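Local coordinates for arginase (RocF) (Helicobacter pylori, PDB 4G3H), which probably hydrolyses L-arginine to urea and L-ornithine at a centre of two manganese ions, at residues L202-V205 / D206-R209; M212-V215 / V216-K220. One frame throughout, in Å; residues are numbered along the deposited sequence.

Strand 202-203, an edge strand of the parallel sheet beside 179-182, runs directly into helix 205-210, and interaction 1 is the cap and first turn at that junction. Helix 212-223 comes next, and interaction 2 is a pair of turns near its start. Each contact joins consecutive residues, so neither encloses a loop; they stand in series and do not cross. Their centres lie about 10 Å apart. The ring of F203 joins the edge strand to helix 212-223: its CG is 3.5 Å from V215 CG1, and its CE2 is 3.4 Å from T219 OG1. The short helix meets the longer one separately, A207 O lying 3.6 Å from V215 CG2.

Interaction 1 of 2, residues L202-V205 / D206-R209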
# COMPACT_ATOMS: atom_id res chain seq x y z
N LEU A 202 -1.66 10.26 -13.08
CA LEU A 202 -0.84 9.06 -13.24
C LEU A 202 0.51 9.39 -13.90
O LEU A 202 0.56 9.82 -15.06
CB LEU A 202 -1.60 8.01 -14.07
CG LEU A 202 -0.98 6.62 -14.24
CD1 LEU A 202 -2.02 5.66 -14.78
CD2 LEU A 202 0.22 6.69 -15.18
N PHE A 203 1.59 9.17 -13.17
CA PHE A 203 2.92 9.45 -13.69
C PHE A 203 3.59 8.14 -14.08
O PHE A 203 3.92 7.32 -13.22
CB PHE A 203 3.75 10.20 -12.64
CG PHE A 203 3.16 11.53 -12.26
CD1 PHE A 203 3.14 12.58 -13.18
CD2 PHE A 203 2.61 11.73 -11.00
CE1 PHE A 203 2.58 13.82 -12.83
CE2 PHE A 203 2.04 12.96 -10.64
CZ PHE A 203 2.03 14.00 -11.56
N SER A 204 3.78 7.95 -15.38
CA SER A 204 4.38 6.72 -15.90
C SER A 204 5.86 6.60 -15.60
O SER A 204 6.51 7.56 -15.19
CB SER A 204 4.19 6.65 -17.42
OG SER A 204 4.97 7.64 -18.07
N VAL A 205 6.39 5.40 -15.83
CA VAL A 205 7.79 5.11 -15.64
C VAL A 205 8.66 6.10 -16.42
O VAL A 205 9.68 6.56 -15.92
CB VAL A 205 8.13 3.68 -16.12
CG1 VAL A 205 9.64 3.48 -16.13
CG2 VAL A 205 7.46 2.64 -15.22
N ASP A 206 8.24 6.41 -17.64
CA ASP A 206 8.99 7.33 -18.49
C ASP A 206 8.99 8.77 -17.97
O ASP A 206 10.02 9.44 -18.01
CB ASP A 206 8.45 7.30 -19.92
CG ASP A 206 8.65 5.95 -20.59
OD1 ASP A 206 9.79 5.45 -20.60
OD2 ASP A 206 7.67 5.39 -21.12
N ALA A 207 7.84 9.25 -17.50
CA ALA A 207 7.77 10.62 -16.98
C ALA A 207 8.67 10.74 -15.76
O ALA A 207 9.35 11.74 -15.57
CB ALA A 207 6.33 10.97 -16.60
N ILE A 208 8.66 9.70 -14.92
CA ILE A 208 9.48 9.67 -13.72
C ILE A 208 10.95 9.66 -14.09
O ILE A 208 11.76 10.37 -13.50
CB ILE A 208 9.15 8.41 -12.86
CG1 ILE A 208 7.74 8.53 -12.28
CG2 ILE A 208 10.18 8.25 -11.76
CD1 ILE A 208 7.20 7.25 -11.67
N ARG A 209 11.30 8.84 -15.07
CA ARG A 209 12.68 8.72 -15.52
C ARG A 209 13.17 9.98 -16.23
O ARG A 209 14.31 10.40 -16.05
CB ARG A 209 12.80 7.51 -16.45
CG ARG A 209 14.16 7.34 -17.09
CD ARG A 209 14.23 5.99 -17.80
NE ARG A 209 14.11 4.89 -16.84
CZ ARG A 209 13.56 3.71 -17.12
NH1 ARG A 209 13.06 3.48 -18.33
NH2 ARG A 209 13.51 2.77 -16.19
O HOH W 1 6.24 4.79 -19.10
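S204 sits at the N-cap of helix 205-210, and its hydroxyl turns back over the first turn to meet A207. With chi1 at 69°, OG lies between the serine's own N and carbonyl carbon, which brings it within 3.3 Å of A207 N; this capping bond is weak, though fairly straight at 164° through the hydrogen. The S204 carbonyl takes the first regular helix bond, from I208 N to S204 O at 3.0 Å. A water placed at the cap accepts from D206 N and touches S204 OG weakly, so the D206 amide, one of the first-turn N-H groups that lack a helix carbonyl, has a partner in the water.

V205 and R209, one turn apart, lie side by side and point the same way. Both the valine CG1 and the arginine CG stand opposite their own backbone N, and a bend at chi3 (-64°) then turns the guanidinium so that one face meets V205 CG1, which stands 3.7 Å above its plane toward the rim. The backbone between them closes the turn, R209 N to V205 O at 2.9 Å. The arginine's charge is held elsewhere, NE forming a salt bridge with E258. I208 directs CG1 back over the carbonyl of S204, with CG1 3.3 Å from S204 O, while its CD1 approaches F203 O at 3.6 Å.

V205 is buried against R185 and L254, its side chain about 10 Å from that of the manganese ligand D236. Backbone bonds tie F203 to Y181 in strand 179-182 and to G183 just after it, while its ring packs on helix 212-223.

Interaction 2 of 2, residues M212-V215 / V216-K220; sequences MQEV and VQKTK
Helix 212-223 carries on its exposed face an i to i+4 salt bridge, E214 to K218, with OE1 and NZ 3.3 Å apart; the bond within it is weak. The two extended side chains cross obliquely, and K218 CE lies 3.5 Å from E214 CG, so aliphatic contact accompanies the charge pair. A water spans the same gap, donating to E214 OE1 at 3.1 Å and accepting from K218 NZ at 3.0 Å.

The backbone is regular alpha helix: V216 N bonds to M212 O, Q217 N to Q213 O, and K218 N to E214 O, the last at 2.8 Å and 166°. In the arginase alpha/beta fold this helix packs on the parallel sheet, linking edge strand 202-203, by way of helix 205-210, to strand 228-234. At the next carbonyl, V215 O receives two donors from T219, one turn on. The threonine OG1, turned beside its own backbone N by chi1 of -66°, gives a 2.8 Å bond from 40° above the carbonyl plane, while T219 N arrives from the opposite face at 3.0 Å. The buried hydroxyl is thus satisfied within its own helix.

On the buried side, V216 CG2 rests 3.3 Å from M212 O. V215 and T219 pack against F182 of strand 179-182, and M212 and V216 against helix 256-269.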
# COMPACT_ATOMS: atom_id res chain seq x y z
N MET A 212 11.94 13.55 -12.79
CA MET A 212 11.40 13.23 -11.49
C MET A 212 10.99 14.50 -10.75
O MET A 212 10.02 14.51 -10.01
CB MET A 212 12.46 12.48 -10.68
CG MET A 212 11.92 11.71 -9.51
SD MET A 212 13.25 10.76 -8.76
CE MET A 212 13.53 9.51 -10.03
N GLN A 213 11.75 15.57 -10.95
CA GLN A 213 11.46 16.85 -10.29
C GLN A 213 10.08 17.38 -10.68
O GLN A 213 9.32 17.85 -9.84
CB GLN A 213 12.53 17.89 -10.63
CG GLN A 213 13.88 17.69 -9.92
CD GLN A 213 14.52 16.35 -10.23
OE1 GLN A 213 14.81 16.03 -11.39
NE2 GLN A 213 14.75 15.55 -9.19
N GLU A 214 9.75 17.32 -11.97
CA GLU A 214 8.46 17.81 -12.42
C GLU A 214 7.35 16.92 -11.87
O GLU A 214 6.31 17.40 -11.45
CB GLU A 214 8.40 17.85 -13.94
CG GLU A 214 7.17 18.56 -14.47
CD GLU A 214 7.13 18.60 -15.98
OE1 GLU A 214 7.04 17.52 -16.60
OE2 GLU A 214 7.18 19.71 -16.54
N VAL A 215 7.59 15.61 -11.88
CA VAL A 215 6.61 14.66 -11.36
C VAL A 215 6.26 15.03 -9.92
O VAL A 215 5.09 15.14 -9.57
CB VAL A 215 7.14 13.20 -11.40
CG1 VAL A 215 6.21 12.29 -10.62
CG2 VAL A 215 7.26 12.72 -12.84
N VAL A 216 7.27 15.26 -9.09
CA VAL A 216 7.02 15.62 -7.70
C VAL A 216 6.29 16.96 -7.57
O VAL A 216 5.38 17.11 -6.74
CB VAL A 216 8.34 15.67 -6.90
CG1 VAL A 216 8.07 16.14 -5.47
CG2 VAL A 216 8.98 14.30 -6.89
N GLN A 217 6.68 17.93 -8.39
CA GLN A 217 6.06 19.25 -8.35
C GLN A 217 4.58 19.16 -8.71
O GLN A 217 3.73 19.78 -8.07
CB GLN A 217 6.80 20.19 -9.30
CG GLN A 217 6.51 21.67 -9.09
CD GLN A 217 6.69 22.08 -7.64
OE1 GLN A 217 7.64 21.67 -6.97
NE2 GLN A 217 5.76 22.89 -7.15
N LYS A 218 4.27 18.38 -9.75
CA LYS A 218 2.88 18.21 -10.17
C LYS A 218 2.12 17.42 -9.11
O LYS A 218 0.90 17.56 -8.99
CB LYS A 218 2.81 17.47 -11.51
CG LYS A 218 3.31 18.27 -12.71
CD LYS A 218 3.12 17.46 -14.00
CE LYS A 218 3.78 18.13 -15.20
NZ LYS A 218 3.71 17.28 -16.44
N THR A 219 2.84 16.60 -8.34
CA THR A 219 2.21 15.82 -7.27
C THR A 219 1.77 16.76 -6.16
O THR A 219 0.69 16.61 -5.59
CB THR A 219 3.18 14.76 -6.69
OG1 THR A 219 3.48 13.78 -7.70
CG2 THR A 219 2.56 14.06 -5.49
N LYS A 220 2.62 17.75 -5.85
CA LYS A 220 2.33 18.75 -4.82
C LYS A 220 1.07 19.52 -5.20
O LYS A 220 0.22 19.79 -4.36
CB LYS A 220 3.48 19.74 -4.69
CG LYS A 220 4.75 19.16 -4.12
CD LYS A 220 5.85 20.20 -4.14
CE LYS A 220 7.10 19.72 -3.43
NZ LYS A 220 8.22 20.70 -3.59
O HOH W 2 5.52 14.87 -16.40